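Local coordinates for citrate synthase (Mycobacterium tuberculosis, PDB 4TVM), which catalyses the condensation of oxaloacetate with acetyl-CoA and water to give citrate and CoA, a step of the Krebs cycle, at residues A[225-229]-A[369-373]; A[175-180]-A[200-206]; A[163-167]-A[251-255]; A[151-155]-A[248-252]. One frame throughout, in Å; residues are numbered along the deposited sequence.

Interaction 1 (A[225-229]-A[369-373]); sequences LFILH and TGLIY. With OAA (oxaloacetate ion), chain B.
L225 carries most of the apolar part of this meeting of two helices, and each of its methyls has its own partners. CD1 meets I372 CG2 tip to tip at 3.6 Å and lies 4.1 Å from Y373 CE1, at an oblique angle to the tyrosine ring. CD2 slides past T369, running in the opposite direction, and comes within 3.4 Å of T369 CG2. That threonine methyl, placed anti to the backbone N, also rests against one face of Y373, toward the rim. The helix segments run 149° apart with axes 12.9 Å from each other, so side chains alone span the gap.

The second kind of contact is van der Waals packing of a polar ring on a methyl group. H229, a residue of the oxaloacetate pocket, has its NE2 3.8 Å from T369 CG2. The neighbouring CE1 of H229 is turned to oxaloacetate, 3.6 Å from O2, which lies near the ring plane. The carbonyl O of L225 lies in plane at another edge of the imidazole. R391 binds both the backbone O of H229 and the ion. Apolar helix packing of this sort backs the oxaloacetate pocket of citrate synthase, close to the active-site residue D366.

Interaction 2 (A[175-180]-A[200-206]); sequences AAYAYK and FLRLTFG
K180 lays its side chain across the end of the helix containing F200 to F205. From CB, CG departs beside the backbone N and passes L203 O at 3.7 Å. A bend at chi2 (-57°) then carries the remainder over the last helical turn: CD comes near T204 O, and CE sits 3.2 Å from L203 O. At the tip, NZ donates to G206 O over 2.9 Å, arriving above the carbonyl plane, with a weak second bond to T204 O at 3.2 Å. Q185 OE1 also receives a hydrogen bond from NZ, so three acceptors, one of them weakly bonded, meet this buried ammonium.

Earlier along the two helices, the segments run almost parallel, 16° apart, with axes only 8.2 Å from each other. The small side chain of A176 is consistent with this closeness: its CB packs on L203 CB, and the edge of the F200 ring lies beside the A176 backbone N. On one flank Y179 crosses T204 at about a right angle, CD2 to CG2 3.8 Å, and meets the F205 ring obliquely.

A positive charge placed at carbonyls of a helix C terminus probably gains from the helix dipole; here it accompanies the close, near-parallel pairing of helices 159-182 and 196-205 in the alpha-helical citrate synthase fold.

Interaction 3 (A[163-167]-A[251-255]); sequences STIRL and LFTSI
L167 and F252 owe their meeting to their side-chain torsions. In F252 the ring carbon CG stands anti to the carbonyl carbon (chi1 -61°), which carries the ring out toward the neighbouring helix. In L167 a chi1 of -91° and an extended chi2 bring CD1 into the plane of the F252 ring, at its edge, 3.5 Å from CD1 of F252. The leucine therefore abuts the rim of the phenyl group and does not cover a face.

The same methyl of L167 serves two more residues. It lies 3.8 Å from L251 CG and 3.9 Å from I255 CG1, so a single branch is wedged among three side chains on one face of the opposing helix, at positions i, i+1 and i+4. L251 also uses its CD2, which packs beside the hydroxyls of S163 and T164, 3.6 Å from S163 OG. Those hydroxyls are not left without partners, since S163 OG is bonded to Q159 O and T164 OG1 to V160 O, one turn earlier on their own helix. With their polar demand met there, they can lie against a methyl group. S163 CB completes the set by approaching F252 CZ obliquely at 3.5 Å.

With axes 11.0 Å apart and crossing at -43°, the two segments meet through side-chain packing. Helix 383-403 contributes I396, W395 and W399 to the same core, and T253 packs on W263 of the second subunit. The contact thus belongs to the helical core of the citrate synthase fold, joining helix 159-182 to a helix that faces the dimer partner.

Interaction 4 (A[151-155]-A[248-252]); sequences ALDPM and RANLF
L152 sits over the start of a helix, with both of its methyls near N250 ND2. CD2 is the closer, and it also lies 3.7 Å from F252 CD2, the leucine and phenylalanine side chains crossing at about a right angle. N250 itself has CG between its backbone N and carbonyl carbon (chi1 82°). This fold-back places OD1 where it accepts from T253 N as the N-cap of helix 251-262, while ND2 is bonded to S145 OG. Its CB remains beside L152 O at 3.5 Å.

A different shape serves the outer end. R248, whose positive phi belongs to the Schellman motif ending the previous helix, stretches its chain from CG to NE. M155 does the reverse, bending at chi2 and chi3, and crosses the arginine at about a right angle. Its methyl CE packs on R248 CD and lies 3.2 Å from R248 NH1, with SD further back. Between these pairs, P154 points its ring at the loop between the two helices, CG to R248 O 3.4 Å. The proline's own turn is fixed by D153: OD1 accepts from M155 N at 2.8 Å, an Asx turn in which the donor stands above the carboxylate plane.

R248 and A249 also pack on P265 and N260 of the second subunit. Chemically, D153 OD1 and the N250 amide find their hydrogen bonds within their own segments or outside the contact, which implies that the two segments join through shape and van der Waals packing.

How the interactions relate
Reading from the N terminus, interaction 4 opens first, in the loop before helix 159-182, which it ties to the start of helix 251-262. Interaction 3 opens soon after, joining helix 159-182 to helix 251-262. Interaction 2 starts further along the same helix and closes locally on helix 196-205, so its short loop lies wholly inside the long ones of 3 and 4. Interaction 1 opens on helix 216-229, before 248-252 and 251-255 close interactions 4 and 3 on overlapping residues, and it closes only on helix 367-375, so it crosses both. Interactions 3 and 4 touch, their centres about 8 Å apart; interaction 1 lies across the chain's centre from them, beside the oxaloacetate pocket.

Interaction 1 (A[225-229]-A[369-373])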
loop_
_atom_site.group_PDB
_atom_site.type_symbol
_atom_site.label_atom_id
_atom_site.label_comp_id
_atom_site.label_asym_id
_atom_site.label_seq_id
_atom_site.Cartn_x
_atom_site.Cartn_y
_atom_site.Cartn_z
ATOM N N LEU A 225 -7.602 -20.518 -14.056
ATOM C CA LEU A 225 -8.019 -19.162 -13.732
ATOM C C LEU A 225 -6.954 -18.321 -12.978
ATOM O O LEU A 225 -6.909 -17.092 -13.107
ATOM C CB LEU A 225 -9.316 -19.207 -12.931
ATOM C CG LEU A 225 -10.574 -18.864 -13.718
ATOM C CD1 LEU A 225 -11.800 -19.307 -12.944
ATOM C CD2 LEU A 225 -10.605 -17.370 -13.974
ATOM N N PHE A 226 -6.115 -18.974 -12.178
ATOM C CA PHE A 226 -4.997 -18.297 -11.573
ATOM C C PHE A 226 -3.916 -17.972 -12.588
ATOM O O PHE A 226 -3.222 -16.985 -12.449
ATOM C CB PHE A 226 -4.400 -19.133 -10.454
ATOM C CG PHE A 226 -5.299 -19.312 -9.263
ATOM C CD1 PHE A 226 -6.303 -18.402 -8.963
ATOM C CD2 PHE A 226 -5.090 -20.375 -8.407
ATOM C CE1 PHE A 226 -7.099 -18.572 -7.850
ATOM C CE2 PHE A 226 -5.872 -20.552 -7.289
ATOM C CZ PHE A 226 -6.875 -19.644 -7.004
ATOM N N ILE A 227 -3.775 -18.769 -13.634
ATOM C CA ILE A 227 -2.854 -18.414 -14.724
ATOM C C ILE A 227 -3.344 -17.143 -15.399
ATOM O O ILE A 227 -2.565 -16.189 -15.645
ATOM C CB ILE A 227 -2.712 -19.529 -15.777
ATOM C CG1 ILE A 227 -2.324 -20.848 -15.096
ATOM C CG2 ILE A 227 -1.672 -19.141 -16.823
ATOM C CD1 ILE A 227 -2.167 -22.041 -16.019
ATOM N N LEU A 228 -4.645 -17.085 -15.653
ATOM C CA LEU A 228 -5.228 -15.902 -16.313
ATOM C C LEU A 228 -5.049 -14.653 -15.512
ATOM O O LEU A 228 -4.933 -13.575 -16.087
ATOM C CB LEU A 228 -6.689 -16.116 -16.650
ATOM C CG LEU A 228 -6.864 -17.089 -17.831
ATOM C CD1 LEU A 228 -8.085 -17.984 -17.669
ATOM C CD2 LEU A 228 -6.914 -16.350 -19.158
ATOM N N HIS A 229 -4.994 -14.790 -14.184
ATOM C CA HIS A 229 -4.876 -13.622 -13.277
ATOM C C HIS A 229 -3.508 -13.472 -12.642
ATOM O O HIS A 229 -3.300 -12.561 -11.850
ATOM C CB HIS A 229 -5.916 -13.719 -12.177
ATOM C CG HIS A 229 -7.310 -13.424 -12.630
ATOM N ND1 HIS A 229 -7.814 -12.140 -12.694
ATOM C CD2 HIS A 229 -8.317 -14.245 -13.018
ATOM C CE1 HIS A 229 -9.069 -12.183 -13.109
ATOM N NE2 HIS A 229 -9.396 -13.449 -13.319
ATOM N N THR A 369 -15.807 -14.471 -14.903
ATOM C CA THR A 369 -15.028 -15.046 -13.806
ATOM C C THR A 369 -15.835 -15.138 -12.527
ATOM O O THR A 369 -15.629 -16.029 -11.720
ATOM C CB THR A 369 -13.761 -14.232 -13.535
ATOM O OG1 THR A 369 -13.144 -13.881 -14.781
ATOM C CG2 THR A 369 -12.779 -15.046 -12.699
ATOM N N GLY A 370 -16.753 -14.205 -12.336
ATOM C CA GLY A 370 -17.602 -14.197 -11.156
ATOM C C GLY A 370 -18.493 -15.420 -11.120
ATOM O O GLY A 370 -18.599 -16.115 -10.093
ATOM N N LEU A 371 -19.107 -15.691 -12.256
ATOM C CA LEU A 371 -20.057 -16.796 -12.388
ATOM C C LEU A 371 -19.368 -18.090 -12.109
ATOM O O LEU A 371 -19.884 -18.916 -11.370
ATOM C CB LEU A 371 -20.628 -16.840 -13.794
ATOM C CG LEU A 371 -21.119 -15.473 -14.275
ATOM C CD1 LEU A 371 -21.676 -15.589 -15.689
ATOM C CD2 LEU A 371 -22.136 -14.887 -13.299
ATOM N N ILE A 372 -18.179 -18.251 -12.684
ATOM C CA ILE A 372 -17.377 -19.461 -12.472
ATOM C C ILE A 372 -17.074 -19.651 -10.998
ATOM O O ILE A 372 -17.406 -20.677 -10.405
ATOM C CB ILE A 372 -16.051 -19.392 -13.242
ATOM C CG1 ILE A 372 -16.330 -19.327 -14.746
ATOM C CG2 ILE A 372 -15.187 -20.608 -12.944
ATOM C CD1 ILE A 372 -15.089 -19.365 -15.601
ATOM N N TYR A 373 -16.437 -18.666 -10.392
ATOM C CA TYR A 373 -16.108 -18.784 -8.969
ATOM C C TYR A 373 -17.351 -19.197 -8.207
ATOM O O TYR A 373 -17.295 -20.112 -7.402
ATOM C CB TYR A 373 -15.625 -17.454 -8.398
ATOM C CG TYR A 373 -14.217 -17.052 -8.735
ATOM C CD1 TYR A 373 -13.206 -18.000 -8.930
ATOM C CD2 TYR A 373 -13.866 -15.699 -8.760
ATOM C CE1 TYR A 373 -11.901 -17.606 -9.184
ATOM C CE2 TYR A 373 -12.565 -15.292 -9.025
ATOM C CZ TYR A 373 -11.588 -16.244 -9.238
ATOM O OH TYR A 373 -10.293 -15.844 -9.496
HETATM O O1 OAA B . -6.533 -8.669 -13.837
HETATM O O2 OAA B . -8.740 -8.600 -13.611
HETATM O O4 OAA B . -6.088 -4.115 -14.961
HETATM O O5 OAA B . -4.455 -4.790 -13.665
HETATM O O3 OAA B . -5.694 -6.667 -12.706
HETATM C C1 OAA B . -7.629 -8.054 -13.845
HETATM C C2 OAA B . -7.574 -6.587 -14.166
HETATM C C3 OAA B . -6.274 -6.075 -13.599
HETATM C C4 OAA B . -5.604 -4.893 -14.102
#

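Interaction 2 (A[175-180]-A[200-206])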
loop_
_atom_site.group_PDB
_atom_site.type_symbol
_atom_site.label_atom_id
_atom_site.label_comp_id
_atom_site.label_asym_id
_atom_site.label_seq_id
_atom_site.Cartn_x
_atom_site.Cartn_y
_atom_site.Cartn_z
ATOM N N ALA A 175 -5.898 -17.918 3.004
ATOM C CA ALA A 175 -7.162 -17.570 2.382
ATOM C C ALA A 175 -8.196 -18.655 2.672
ATOM O O ALA A 175 -9.371 -18.358 2.889
ATOM C CB ALA A 175 -6.965 -17.420 0.899
ATOM N N ALA A 176 -7.775 -19.914 2.668
ATOM C CA ALA A 176 -8.697 -20.984 3.012
ATOM C C ALA A 176 -9.123 -20.859 4.465
ATOM O O ALA A 176 -10.281 -21.132 4.767
ATOM C CB ALA A 176 -8.065 -22.347 2.781
ATOM N N TYR A 177 -8.216 -20.459 5.364
ATOM C CA TYR A 177 -8.620 -20.298 6.759
ATOM C C TYR A 177 -9.550 -19.125 6.976
ATOM O O TYR A 177 -10.417 -19.173 7.827
ATOM C CB TYR A 177 -7.418 -20.170 7.670
ATOM C CG TYR A 177 -6.693 -21.460 7.869
ATOM C CD1 TYR A 177 -6.982 -22.591 7.095
ATOM C CD2 TYR A 177 -5.716 -21.563 8.825
ATOM C CE1 TYR A 177 -6.306 -23.767 7.287
ATOM C CE2 TYR A 177 -5.045 -22.743 9.024
ATOM C CZ TYR A 177 -5.347 -23.834 8.252
ATOM O OH TYR A 177 -4.657 -24.985 8.460
ATOM N N ALA A 178 -9.362 -18.067 6.209
ATOM C CA ALA A 178 -10.211 -16.903 6.336
ATOM C C ALA A 178 -11.618 -17.258 5.888
ATOM O O ALA A 178 -12.585 -16.759 6.426
ATOM C CB ALA A 178 -9.642 -15.770 5.514
ATOM N N TYR A 179 -11.730 -18.116 4.881
ATOM C CA TYR A 179 -13.038 -18.645 4.467
ATOM C C TYR A 179 -13.622 -19.434 5.593
ATOM O O TYR A 179 -14.743 -19.205 5.989
ATOM C CB TYR A 179 -12.933 -19.565 3.233
ATOM C CG TYR A 179 -14.228 -20.207 2.915
ATOM C CD1 TYR A 179 -15.265 -19.471 2.381
ATOM C CD2 TYR A 179 -14.452 -21.568 3.185
ATOM C CE1 TYR A 179 -16.484 -20.069 2.099
ATOM C CE2 TYR A 179 -15.666 -22.168 2.911
ATOM C CZ TYR A 179 -16.677 -21.409 2.376
ATOM O OH TYR A 179 -17.887 -21.982 2.087
ATOM N N LYS A 180 -12.864 -20.361 6.142
ATOM C CA LYS A 180 -13.447 -21.204 7.189
ATOM C C LYS A 180 -13.954 -20.379 8.346
ATOM O O LYS A 180 -14.986 -20.706 8.950
ATOM C CB LYS A 180 -12.449 -22.244 7.676
ATOM C CG LYS A 180 -12.170 -23.322 6.628
ATOM C CD LYS A 180 -13.470 -23.992 6.227
ATOM C CE LYS A 180 -13.250 -25.369 5.609
ATOM N NZ LYS A 180 -14.557 -25.997 5.274
ATOM N N PHE A 200 -5.591 -26.513 -1.813
ATOM C CA PHE A 200 -6.268 -25.284 -1.452
ATOM C C PHE A 200 -7.764 -25.513 -1.408
ATOM O O PHE A 200 -8.446 -25.023 -0.516
ATOM C CB PHE A 200 -5.928 -24.141 -2.407
ATOM C CG PHE A 200 -6.915 -23.007 -2.342
ATOM C CD1 PHE A 200 -7.011 -22.211 -1.198
ATOM C CD2 PHE A 200 -7.771 -22.746 -3.403
ATOM C CE1 PHE A 200 -7.934 -21.188 -1.123
ATOM C CE2 PHE A 200 -8.688 -21.715 -3.331
ATOM C CZ PHE A 200 -8.781 -20.938 -2.190
ATOM N N LEU A 201 -8.272 -26.263 -2.375
ATOM C CA LEU A 201 -9.706 -26.537 -2.461
ATOM C C LEU A 201 -10.230 -27.389 -1.311
ATOM O O LEU A 201 -11.378 -27.252 -0.901
ATOM C CB LEU A 201 -10.031 -27.201 -3.796
ATOM C CG LEU A 201 -10.288 -26.266 -4.988
ATOM C CD1 LEU A 201 -10.180 -27.020 -6.311
ATOM C CD2 LEU A 201 -11.678 -25.662 -4.869
ATOM N N ARG A 202 -9.417 -28.292 -0.809
ATOM C CA ARG A 202 -9.785 -29.088 0.374
ATOM C C ARG A 202 -9.844 -28.231 1.618
ATOM O O ARG A 202 -10.706 -28.422 2.479
ATOM C CB ARG A 202 -8.745 -30.177 0.636
ATOM C CG ARG A 202 -9.222 -31.289 1.560
ATOM C CD ARG A 202 -8.121 -32.288 1.887
ATOM N NE ARG A 202 -8.306 -32.933 3.193
ATOM C CZ ARG A 202 -7.591 -32.659 4.293
ATOM N NH1 ARG A 202 -6.651 -31.708 4.288
ATOM N NH2 ARG A 202 -7.833 -33.318 5.424
ATOM N N LEU A 203 -8.869 -27.321 1.734
ATOM C CA LEU A 203 -8.744 -26.483 2.913
ATOM C C LEU A 203 -9.951 -25.585 2.974
ATOM O O LEU A 203 -10.403 -25.221 4.049
ATOM C CB LEU A 203 -7.525 -25.622 2.820
ATOM C CG LEU A 203 -6.186 -26.271 3.059
ATOM C CD1 LEU A 203 -5.111 -25.191 2.915
ATOM C CD2 LEU A 203 -6.151 -26.865 4.432
ATOM N N THR A 204 -10.453 -25.238 1.800
ATOM C CA THR A 204 -11.570 -24.325 1.645
ATOM C C THR A 204 -12.882 -25.028 1.846
ATOM O O THR A 204 -13.780 -24.503 2.499
ATOM C CB THR A 204 -11.573 -23.761 0.231
ATOM O OG1 THR A 204 -10.249 -23.338 -0.096
ATOM C CG2 THR A 204 -12.493 -22.577 0.114
ATOM N N PHE A 205 -12.991 -26.223 1.289
ATOM C CA PHE A 205 -14.267 -26.908 1.221
ATOM C C PHE A 205 -14.339 -28.190 2.016
ATOM O O PHE A 205 -15.406 -28.708 2.220
ATOM C CB PHE A 205 -14.588 -27.192 -0.256
ATOM C CG PHE A 205 -14.837 -25.943 -1.051
ATOM C CD1 PHE A 205 -15.853 -25.059 -0.662
ATOM C CD2 PHE A 205 -14.062 -25.632 -2.141
ATOM C CE1 PHE A 205 -16.093 -23.901 -1.365
ATOM C CE2 PHE A 205 -14.303 -24.471 -2.851
ATOM C CZ PHE A 205 -15.314 -23.604 -2.460
ATOM N N GLY A 206 -13.215 -28.714 2.457
ATOM C CA GLY A 206 -13.200 -29.940 3.232
ATOM C C GLY A 206 -13.826 -29.783 4.612
ATOM O O GLY A 206 -13.701 -28.725 5.249
#

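Interaction 3 (A[163-167]-A[251-255])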
loop_
_atom_site.group_PDB
_atom_site.type_symbol
_atom_site.label_atom_id
_atom_site.label_comp_id
_atom_site.label_asym_id
_atom_site.label_seq_id
_atom_site.Cartn_x
_atom_site.Cartn_y
_atom_site.Cartn_z
ATOM N N SER A 163 11.239 -16.373 1.782
ATOM C CA SER A 163 9.917 -15.757 1.928
ATOM C C SER A 163 9.137 -15.635 0.624
ATOM O O SER A 163 7.923 -15.372 0.650
ATOM C CB SER A 163 9.968 -14.399 2.670
ATOM O OG SER A 163 10.799 -13.445 2.028
ATOM N N THR A 164 9.790 -15.802 -0.521
ATOM C CA THR A 164 9.025 -16.000 -1.776
ATOM C C THR A 164 8.291 -17.329 -1.654
ATOM O O THR A 164 7.097 -17.420 -1.908
ATOM C CB THR A 164 9.944 -15.987 -2.989
ATOM O OG1 THR A 164 10.277 -14.628 -3.292
ATOM C CG2 THR A 164 9.317 -16.673 -4.219
ATOM N N ILE A 165 9.008 -18.339 -1.187
ATOM C CA ILE A 165 8.437 -19.659 -0.991
ATOM C C ILE A 165 7.332 -19.615 0.038
ATOM O O ILE A 165 6.205 -20.035 -0.228
ATOM C CB ILE A 165 9.524 -20.684 -0.573
ATOM C CG1 ILE A 165 10.626 -20.769 -1.639
ATOM C CG2 ILE A 165 8.922 -22.054 -0.420
ATOM C CD1 ILE A 165 10.088 -20.912 -3.068
ATOM N N ARG A 166 7.661 -19.119 1.223
ATOM C CA ARG A 166 6.681 -18.982 2.302
ATOM C C ARG A 166 5.379 -18.312 1.867
ATOM O O ARG A 166 4.301 -18.704 2.302
ATOM C CB ARG A 166 7.286 -18.182 3.439
ATOM C CG ARG A 166 7.831 -19.040 4.550
ATOM C CD ARG A 166 8.982 -18.387 5.261
ATOM N NE ARG A 166 9.450 -19.264 6.312
ATOM C CZ ARG A 166 10.391 -18.946 7.193
ATOM N NH1 ARG A 166 10.974 -17.744 7.154
ATOM N NH2 ARG A 166 10.748 -19.837 8.118
ATOM N N LEU A 167 5.465 -17.301 1.020
ATOM C CA LEU A 167 4.253 -16.615 0.538
ATOM C C LEU A 167 3.474 -17.462 -0.434
ATOM O O LEU A 167 2.260 -17.543 -0.350
ATOM C CB LEU A 167 4.609 -15.291 -0.141
ATOM C CG LEU A 167 4.623 -14.067 0.779
ATOM C CD1 LEU A 167 5.491 -12.961 0.211
ATOM C CD2 LEU A 167 3.206 -13.569 0.966
ATOM N N LEU A 251 9.363 -8.007 1.994
ATOM C CA LEU A 251 8.525 -8.650 0.997
ATOM C C LEU A 251 7.091 -8.737 1.422
ATOM O O LEU A 251 6.204 -8.429 0.654
ATOM C CB LEU A 251 9.046 -10.050 0.718
ATOM C CG LEU A 251 8.505 -10.784 -0.494
ATOM C CD1 LEU A 251 8.166 -9.880 -1.662
ATOM C CD2 LEU A 251 9.546 -11.808 -0.914
ATOM N N PHE A 252 6.861 -9.136 2.662
ATOM C CA PHE A 252 5.513 -9.263 3.185
ATOM C C PHE A 252 4.788 -7.941 3.235
ATOM O O PHE A 252 3.591 -7.857 2.946
ATOM C CB PHE A 252 5.557 -9.847 4.599
ATOM C CG PHE A 252 6.163 -11.223 4.674
ATOM C CD1 PHE A 252 6.136 -12.091 3.572
ATOM C CD2 PHE A 252 6.762 -11.670 5.850
ATOM C CE1 PHE A 252 6.699 -13.358 3.654
ATOM C CE2 PHE A 252 7.336 -12.947 5.927
ATOM C CZ PHE A 252 7.290 -13.788 4.832
ATOM N N THR A 253 5.502 -6.899 3.633
ATOM C CA THR A 253 4.860 -5.615 3.825
ATOM C C THR A 253 4.488 -5.071 2.463
ATOM O O THR A 253 3.400 -4.517 2.281
ATOM C CB THR A 253 5.756 -4.656 4.624
ATOM O OG1 THR A 253 6.253 -5.333 5.795
ATOM C CG2 THR A 253 4.977 -3.413 5.014
ATOM N N SER A 254 5.340 -5.297 1.473
ATOM C CA SER A 254 4.996 -4.902 0.087
ATOM C C SER A 254 3.791 -5.664 -0.504
ATOM O O SER A 254 2.961 -5.067 -1.191
ATOM C CB SER A 254 6.211 -5.027 -0.819
ATOM O OG SER A 254 7.393 -4.655 -0.123
ATOM N N ILE A 255 3.650 -6.955 -0.201
ATOM C CA ILE A 255 2.475 -7.731 -0.698
ATOM C C ILE A 255 1.190 -7.283 -0.016
ATOM O O ILE A 255 0.103 -7.148 -0.611
ATOM C CB ILE A 255 2.672 -9.217 -0.429
ATOM C CG1 ILE A 255 3.808 -9.758 -1.296
ATOM C CG2 ILE A 255 1.382 -10.001 -0.620
ATOM C CD1 ILE A 255 3.623 -9.529 -2.774
#

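Interaction 4 (A[151-155]-A[248-252])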
loop_
_atom_site.group_PDB
_atom_site.type_symbol
_atom_site.label_atom_id
_atom_site.label_comp_id
_atom_site.label_asym_id
_atom_site.label_seq_id
_atom_site.Cartn_x
_atom_site.Cartn_y
_atom_site.Cartn_z
ATOM N N ALA A 151 13.591 -14.378 7.906
ATOM C CA ALA A 151 14.187 -14.103 6.605
ATOM C C ALA A 151 13.620 -12.851 5.992
ATOM O O ALA A 151 13.066 -12.893 4.898
ATOM C CB ALA A 151 13.944 -15.285 5.661
ATOM N N LEU A 152 13.755 -11.731 6.681
ATOM C CA LEU A 152 13.046 -10.515 6.307
ATOM C C LEU A 152 13.928 -9.490 5.614
ATOM O O LEU A 152 13.455 -8.383 5.288
ATOM C CB LEU A 152 12.456 -9.836 7.554
ATOM C CG LEU A 152 11.186 -10.433 8.134
ATOM C CD1 LEU A 152 10.631 -9.513 9.215
ATOM C CD2 LEU A 152 10.167 -10.671 7.031
ATOM N N ASP A 153 15.191 -9.834 5.369
ATOM C CA ASP A 153 16.103 -8.844 4.812
ATOM C C ASP A 153 15.872 -8.663 3.289
ATOM O O ASP A 153 16.110 -9.590 2.480
ATOM C CB ASP A 153 17.536 -9.230 5.146
ATOM C CG ASP A 153 18.540 -8.242 4.644
ATOM O OD1 ASP A 153 18.178 -7.306 3.870
ATOM O OD2 ASP A 153 19.724 -8.466 4.983
ATOM N N PRO A 154 15.390 -7.468 2.889
ATOM C CA PRO A 154 15.084 -7.269 1.478
ATOM C C PRO A 154 16.321 -7.387 0.613
ATOM O O PRO A 154 16.223 -7.800 -0.523
ATOM C CB PRO A 154 14.539 -5.836 1.411
ATOM C CG PRO A 154 14.317 -5.408 2.800
ATOM C CD PRO A 154 15.209 -6.237 3.671
ATOM N N MET A 155 17.470 -7.021 1.166
ATOM C CA MET A 155 18.730 -7.094 0.439
ATOM C C MET A 155 19.289 -8.483 0.333
ATOM O O MET A 155 19.879 -8.779 -0.666
ATOM C CB MET A 155 19.794 -6.206 1.093
ATOM C CG MET A 155 19.354 -4.771 1.184
ATOM S SD MET A 155 18.772 -4.278 -0.439
ATOM C CE MET A 155 17.302 -3.387 -0.000
ATOM N N ARG A 248 12.208 0.164 0.599
ATOM C CA ARG A 248 12.918 -1.035 1.076
ATOM C C ARG A 248 12.144 -1.744 2.137
ATOM O O ARG A 248 12.711 -2.409 2.994
ATOM C CB ARG A 248 14.278 -0.718 1.617
ATOM C CG ARG A 248 15.110 0.056 0.673
ATOM C CD ARG A 248 16.534 -0.315 0.941
ATOM N NE ARG A 248 17.415 0.590 0.238
ATOM C CZ ARG A 248 18.678 0.310 -0.049
ATOM N NH1 ARG A 248 19.209 -0.850 0.324
ATOM N NH2 ARG A 248 19.417 1.198 -0.700
ATOM N N ALA A 249 10.840 -1.606 2.082
ATOM C CA ALA A 249 9.987 -2.417 2.911
ATOM C C ALA A 249 10.272 -3.874 2.619
ATOM O O ALA A 249 10.840 -4.198 1.578
ATOM C CB ALA A 249 8.533 -2.078 2.656
ATOM N N ASN A 250 9.932 -4.759 3.553
ATOM C CA ASN A 250 10.189 -6.170 3.323
ATOM C C ASN A 250 9.151 -6.758 2.368
ATOM O O ASN A 250 8.206 -6.090 1.944
ATOM C CB ASN A 250 10.326 -6.946 4.634
ATOM C CG ASN A 250 8.996 -7.325 5.251
ATOM O OD1 ASN A 250 8.101 -7.824 4.578
ATOM N ND2 ASN A 250 8.866 -7.102 6.556
ATOM N N LEU A 251 9.363 -8.007 1.994
ATOM C CA LEU A 251 8.525 -8.650 0.997
ATOM C C LEU A 251 7.091 -8.737 1.422
ATOM O O LEU A 251 6.204 -8.429 0.654
ATOM C CB LEU A 251 9.046 -10.050 0.718
ATOM C CG LEU A 251 8.505 -10.784 -0.494
ATOM C CD1 LEU A 251 8.166 -9.880 -1.662
ATOM C CD2 LEU A 251 9.546 -11.808 -0.914
ATOM N N PHE A 252 6.861 -9.136 2.662
ATOM C CA PHE A 252 5.513 -9.263 3.185
ATOM C C PHE A 252 4.788 -7.941 3.235
ATOM O O PHE A 252 3.591 -7.857 2.946
ATOM C CB PHE A 252 5.557 -9.847 4.599
ATOM C CG PHE A 252 6.163 -11.223 4.674
ATOM C CD1 PHE A 252 6.136 -12.091 3.572
ATOM C CD2 PHE A 252 6.762 -11.670 5.850
ATOM C CE1 PHE A 252 6.699 -13.358 3.654
ATOM C CE2 PHE A 252 7.336 -12.947 5.927
ATOM C CZ PHE A 252 7.290 -13.788 4.832
#